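Predicted metal-dependent phosphohydrolase (Magnetospirillum magnetotacticum MS-1, PDB 3KH1) is predicted to be a metal-dependent phosphohydrolase of the HD-domain family, probably acting as a 5'-deoxynucleotidase. Local coordinates at residues Asp84-Asp89 with Lys158-Thr163; Arg173-Ser178 with Tyr184-Val189. All coordinates share one frame; numbering follows the deposited sequence.

Contact 1. Residues Asp84-Asp89 with Lys158-Thr163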
loop_
_atom_site.group_PDB
_atom_site.type_symbol
_atom_site.label_atom_id
_atom_site.label_comp_id
_atom_site.label_asym_id
_atom_site.label_seq_id
_atom_site.Cartn_x
_atom_site.Cartn_y
_atom_site.Cartn_z
ATOM N N ASP A 84 13.686 10.351 -0.290
ATOM C CA ASP A 84 13.013 10.691 -1.502
ATOM C C ASP A 84 13.792 11.788 -2.231
ATOM O O ASP A 84 14.427 12.650 -1.601
ATOM C CB ASP A 84 11.609 11.205 -1.171
ATOM C CG ASP A 84 10.821 11.595 -2.407
ATOM O OD1 ASP A 84 10.553 10.677 -3.179
ATOM O OD2 ASP A 84 10.483 12.773 -2.593
ATOM N N THR A 85 13.755 11.716 -3.565
ATOM C CA THR A 85 14.312 12.736 -4.418
ATOM C C THR A 85 13.194 13.261 -5.309
ATOM O O THR A 85 12.611 12.492 -6.074
ATOM C CB THR A 85 15.445 12.129 -5.326
ATOM O OG1 THR A 85 16.470 11.443 -4.533
ATOM C CG2 THR A 85 16.114 13.239 -6.128
ATOM N N PHE A 86 12.909 14.554 -5.245
ATOM C CA PHE A 86 11.858 15.139 -6.084
ATOM C C PHE A 86 12.286 15.026 -7.544
ATOM O O PHE A 86 13.429 15.282 -7.868
ATOM C CB PHE A 86 11.647 16.573 -5.683
ATOM C CG PHE A 86 10.544 17.274 -6.433
ATOM C CD1 PHE A 86 9.269 16.746 -6.501
ATOM C CD2 PHE A 86 10.810 18.465 -7.058
ATOM C CE1 PHE A 86 8.252 17.441 -7.158
ATOM C CE2 PHE A 86 9.832 19.169 -7.735
ATOM C CZ PHE A 86 8.529 18.661 -7.772
ATOM N N ILE A 87 11.364 14.612 -8.397
ATOM C CA ILE A 87 11.691 14.256 -9.773
ATOM C C ILE A 87 12.360 15.383 -10.529
ATOM O O ILE A 87 13.228 15.133 -11.359
ATOM C CB ILE A 87 10.390 13.755 -10.505
ATOM C CG1 ILE A 87 10.697 13.248 -11.913
ATOM C CG2 ILE A 87 9.332 14.882 -10.593
ATOM C CD1 ILE A 87 11.240 11.930 -11.965
ATOM N N HIS A 88 11.991 16.630 -10.242
ATOM C CA HIS A 88 12.554 17.785 -10.930
ATOM C C HIS A 88 13.813 18.385 -10.281
ATOM O O HIS A 88 14.380 19.363 -10.790
ATOM C CB HIS A 88 11.475 18.856 -11.099
ATOM C CG HIS A 88 10.285 18.382 -11.883
ATOM N ND1 HIS A 88 10.366 18.000 -13.210
ATOM C CD2 HIS A 88 8.997 18.193 -11.521
ATOM C CE1 HIS A 88 9.168 17.617 -13.625
ATOM N NE2 HIS A 88 8.324 17.707 -12.619
ATOM N N ASP A 89 14.279 17.766 -9.207
ATOM C CA ASP A 89 15.480 18.227 -8.505
ATOM C C ASP A 89 16.738 17.569 -9.103
ATOM O O ASP A 89 17.120 16.421 -8.736
ATOM C CB ASP A 89 15.374 17.911 -7.005
ATOM C CG ASP A 89 14.583 18.964 -6.218
ATOM O OD1 ASP A 89 14.228 20.031 -6.768
ATOM O OD2 ASP A 89 14.337 18.707 -5.013
ATOM N N LYS A 158 3.736 24.851 -8.449
ATOM C CA LYS A 158 4.053 26.276 -8.326
ATOM C C LYS A 158 5.200 26.580 -7.356
ATOM O O LYS A 158 6.125 27.296 -7.691
ATOM C CB LYS A 158 2.790 27.099 -8.020
ATOM C CG LYS A 158 1.824 27.173 -9.185
ATOM C CD LYS A 158 0.435 27.635 -8.792
ATOM C CE LYS A 158 0.386 29.046 -8.270
ATOM N NZ LYS A 158 -1.038 29.426 -7.893
ATOM N N PRO A 159 5.169 26.000 -6.148
ATOM C CA PRO A 159 6.267 26.312 -5.238
ATOM C C PRO A 159 7.610 25.819 -5.711
ATOM O O PRO A 159 8.622 26.389 -5.370
ATOM C CB PRO A 159 5.846 25.628 -3.929
ATOM C CG PRO A 159 4.355 25.621 -4.024
ATOM C CD PRO A 159 4.079 25.290 -5.452
ATOM N N HIS A 160 7.597 24.795 -6.541
ATOM C CA HIS A 160 8.829 24.250 -7.063
ATOM C C HIS A 160 9.200 24.779 -8.452
ATOM O O HIS A 160 10.226 24.338 -8.980
ATOM C CB HIS A 160 8.767 22.740 -7.122
ATOM C CG HIS A 160 8.799 22.091 -5.781
ATOM N ND1 HIS A 160 9.987 21.760 -5.135
ATOM C CD2 HIS A 160 7.794 21.787 -4.919
ATOM C CE1 HIS A 160 9.690 21.227 -3.956
ATOM N NE2 HIS A 160 8.379 21.244 -3.793
ATOM N N GLY A 161 8.448 25.716 -9.008
ATOM C CA GLY A 161 8.823 26.282 -10.294
ATOM C C GLY A 161 8.707 25.317 -11.454
ATOM O O GLY A 161 9.447 25.467 -12.456
ATOM N N VAL A 162 7.789 24.365 -11.380
ATOM C CA VAL A 162 7.651 23.372 -12.460
ATOM C C VAL A 162 6.906 24.045 -13.607
ATOM O O VAL A 162 5.976 24.804 -13.395
ATOM C CB VAL A 162 6.929 22.093 -12.020
ATOM C CG1 VAL A 162 6.916 21.022 -13.151
ATOM C CG2 VAL A 162 7.578 21.514 -10.757
ATOM N N THR A 163 7.361 23.818 -14.822
ATOM C CA THR A 163 6.779 24.425 -16.016
ATOM C C THR A 163 6.179 23.322 -16.901
ATOM O O THR A 163 6.461 22.145 -16.714
ATOM C CB THR A 163 7.870 25.097 -16.851
ATOM O OG1 THR A 163 8.865 24.127 -17.185
ATOM C CG2 THR A 163 8.524 26.294 -16.112
HETATM O O HOH W 1 12.540 21.940 -6.590
#

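Contact 2. Residues Arg173-Ser178 with Tyr184-Val189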
loop_
_atom_site.group_PDB
_atom_site.type_symbol
_atom_site.label_atom_id
_atom_site.label_comp_id
_atom_site.label_asym_id
_atom_site.label_seq_id
_atom_site.Cartn_x
_atom_site.Cartn_y
_atom_site.Cartn_z
ATOM N N ARG A 173 6.561 8.865 -20.465
ATOM C CA ARG A 173 6.616 7.684 -19.607
ATOM C C ARG A 173 5.228 7.118 -19.334
ATOM O O ARG A 173 5.072 5.915 -19.137
ATOM C CB ARG A 173 7.376 7.975 -18.319
ATOM C CG ARG A 173 8.866 8.111 -18.537
ATOM C CD ARG A 173 9.627 8.769 -17.412
ATOM N NE ARG A 173 9.599 7.995 -16.202
ATOM C CZ ARG A 173 10.338 8.261 -15.134
ATOM N NH1 ARG A 173 11.170 9.307 -15.131
ATOM N NH2 ARG A 173 10.231 7.505 -14.047
ATOM N N ILE A 174 4.219 7.973 -19.260
ATOM C CA ILE A 174 2.842 7.518 -19.133
ATOM C C ILE A 174 2.403 6.868 -20.448
ATOM O O ILE A 174 1.856 5.750 -20.469
ATOM C CB ILE A 174 1.916 8.650 -18.670
ATOM C CG1 ILE A 174 2.453 9.278 -17.354
ATOM C CG2 ILE A 174 0.500 8.121 -18.497
ATOM C CD1 ILE A 174 1.665 10.506 -16.897
ATOM N N GLU A 175 2.660 7.554 -21.551
ATOM C CA GLU A 175 2.321 7.042 -22.877
ATOM C C GLU A 175 2.930 5.678 -23.118
ATOM O O GLU A 175 2.298 4.835 -23.736
ATOM C CB GLU A 175 2.815 8.029 -23.948
ATOM C CG GLU A 175 2.357 7.734 -25.327
ATOM C CD GLU A 175 0.930 8.175 -25.636
ATOM O OE1 GLU A 175 0.235 8.707 -24.732
ATOM O OE2 GLU A 175 0.486 7.963 -26.801
ATOM N N ALA A 176 4.148 5.477 -22.640
ATOM C CA ALA A 176 4.841 4.219 -22.842
ATOM C C ALA A 176 4.124 3.033 -22.189
ATOM O O ALA A 176 4.286 1.885 -22.655
ATOM C CB ALA A 176 6.313 4.328 -22.380
ATOM N N GLY A 177 3.340 3.282 -21.133
ATOM C CA GLY A 177 2.561 2.253 -20.457
ATOM C C GLY A 177 1.135 2.123 -20.938
ATOM O O GLY A 177 0.558 1.052 -20.878
ATOM N N SER A 178 0.537 3.231 -21.395
ATOM C CA SER A 178 -0.833 3.248 -21.873
ATOM C C SER A 178 -1.076 4.504 -22.696
ATOM O O SER A 178 -0.993 5.602 -22.171
ATOM C CB SER A 178 -1.836 3.260 -20.716
ATOM O OG SER A 178 -3.148 3.477 -21.190
ATOM N N TYR A 184 -5.064 11.022 -21.449
ATOM C CA TYR A 184 -5.710 11.634 -20.290
ATOM C C TYR A 184 -4.806 12.618 -19.619
ATOM O O TYR A 184 -5.183 13.751 -19.308
ATOM C CB TYR A 184 -6.206 10.564 -19.331
ATOM C CG TYR A 184 -6.936 11.118 -18.151
ATOM C CD1 TYR A 184 -6.267 11.460 -16.989
ATOM C CD2 TYR A 184 -8.307 11.342 -18.204
ATOM C CE1 TYR A 184 -6.947 12.043 -15.930
ATOM C CE2 TYR A 184 -8.980 11.855 -17.101
ATOM C CZ TYR A 184 -8.291 12.214 -15.980
ATOM O OH TYR A 184 -8.958 12.743 -14.896
ATOM N N ALA A 185 -3.587 12.171 -19.360
ATOM C CA ALA A 185 -2.607 12.989 -18.691
ATOM C C ALA A 185 -2.309 14.257 -19.460
ATOM O O ALA A 185 -2.223 15.326 -18.850
ATOM C CB ALA A 185 -1.342 12.209 -18.449
ATOM N N ARG A 186 -2.095 14.170 -20.768
ATOM C CA ARG A 186 -1.873 15.367 -21.559
ATOM C C ARG A 186 -3.064 16.349 -21.493
ATOM O O ARG A 186 -2.878 17.551 -21.405
ATOM C CB ARG A 186 -1.563 15.042 -23.045
ATOM C CG ARG A 186 -0.206 14.382 -23.293
ATOM C CD ARG A 186 0.129 14.307 -24.783
ATOM N NE ARG A 186 -0.886 13.490 -25.500
ATOM C CZ ARG A 186 -0.898 12.152 -25.576
ATOM N NH1 ARG A 186 0.042 11.421 -25.007
ATOM N NH2 ARG A 186 -1.870 11.547 -26.232
ATOM N N ALA A 187 -4.278 15.829 -21.555
ATOM C CA ALA A 187 -5.475 16.693 -21.486
ATOM C C ALA A 187 -5.574 17.347 -20.089
ATOM O O ALA A 187 -5.892 18.508 -19.943
ATOM C CB ALA A 187 -6.726 15.874 -21.795
ATOM N N LEU A 188 -5.215 16.602 -19.046
ATOM C CA LEU A 188 -5.221 17.129 -17.690
ATOM C C LEU A 188 -4.229 18.262 -17.561
ATOM O O LEU A 188 -4.522 19.308 -16.978
ATOM C CB LEU A 188 -4.876 15.999 -16.691
ATOM C CG LEU A 188 -5.061 16.274 -15.198
ATOM C CD1 LEU A 188 -6.565 16.336 -14.827
ATOM C CD2 LEU A 188 -4.333 15.223 -14.372
ATOM N N VAL A 189 -3.020 18.058 -18.110
ATOM C CA VAL A 189 -1.983 19.084 -18.029
ATOM C C VAL A 189 -2.349 20.308 -18.874
ATOM O O VAL A 189 -2.146 21.426 -18.448
ATOM C CB VAL A 189 -0.629 18.442 -18.449
ATOM C CG1 VAL A 189 0.459 19.497 -18.662
ATOM C CG2 VAL A 189 -0.198 17.400 -17.378
HETATM O O HOH W 2 -1.966 8.694 -26.440
#

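Contact 1. Residues Asp84-Asp89 with Lys158-Thr163
F86 reaches out of one loop to lay its ring against H160 of another, and two loops without regular secondary structure are joined through their side chains. CB points toward 158-163, and with CG anti to the backbone N (chi1 -177°) the ring is carried up to H160. CD2 lies 3.9 Å from H160 ND1, and CE2 comes to 3.7 Å from H160 CG. CZ, at the tip, sits over one face of the imidazole towards its rim and has V162 CG2 at its own edge, 4.2 Å away. The two aromatic planes are inclined at 39°, an oblique pairing with centroids 4.4 Å apart. Next to it, V162 CG1 makes a CH-pi contact over a face of H88, 4.0 Å from the ring centroid. A water at the edge of the H160 ring, 2.9 Å from ND1, donates to OD1 in one of the two conformers of D89, while NE2 is hydrogen-bonded to Q29, which would help to fix the rotation of the imidazole. Replacing F86 by an alanine is likely to leave the H160 face without its aromatic partner and open a gap beside V162 CG2. The two interhelical loops, each folded by a type I turn (F86 to D89, K158 to G161), meet in a mainly helical HD-family fold, with a bound calcium ion about 4 Å from the F86 side chain.

Contact 2. Residues Arg173-Ser178 with Tyr184-Val189
E175 and R186 find each other through bends in both side chains: E175 leaves its helix with CG anti to the backbone N (chi1 -171°) and turns at chi2, whereas R186 bends at chi3 (-61°). Neither CB is aimed straight at the partner helix, and it is these bends that bring the charged ends together. R186 NH1 donates to E175 OE1 over 2.7 Å in a salt bridge, with the N-H...O angle at 162°. The acceptor lies at the edge of the guanidinium, almost in its plane, yet the nitrogen meets OE1 from above the carboxylate, so the two flat groups are steeply turned against each other rather than paired side by side. A water bridges the second branches, donating to E175 OE2 at 2.6 Å and accepting from R186 NH2 at 2.9 Å. This is a helical hairpin: helix 164-177 ends, S178 serves as N-cap of helix 179-195 by bonding L181 N, and the chain doubles back. Deeper between the helices, I174 CD1 packs against A185 CB at 3.8 Å; the CA atoms of this pair are 7.7 Å apart, consistent with the small A185 side chain. Helix 132-151 also touches I174, through R142 and L146, while A185 meets L171 one turn earlier on helix 164-177. At the turn itself, I174 O accepts from both G177 N and S178 N, each at 3.0 Å.

The two contacts follow one another along the chain, contact 1 closing before contact 2 opens, and their centres lie about 19 Å apart. Helix 164-177 connects them: it starts just after 158-163, with T163 at its N-cap, and its last turn supplies 173-177, while S178 caps the next helix. It receives side chains from both, since I87 and H88 rest on L170 and A185 rests on L171. The contacts even touch, I87 CD1 lying 4.1 Å from R173 NH1. The loops of contact 1 thus lie against the first half of this helix, and helix 179-195 runs back alongside it, V189 reaching V167 and R164 near its start, making it a shared spine for this part of the protein.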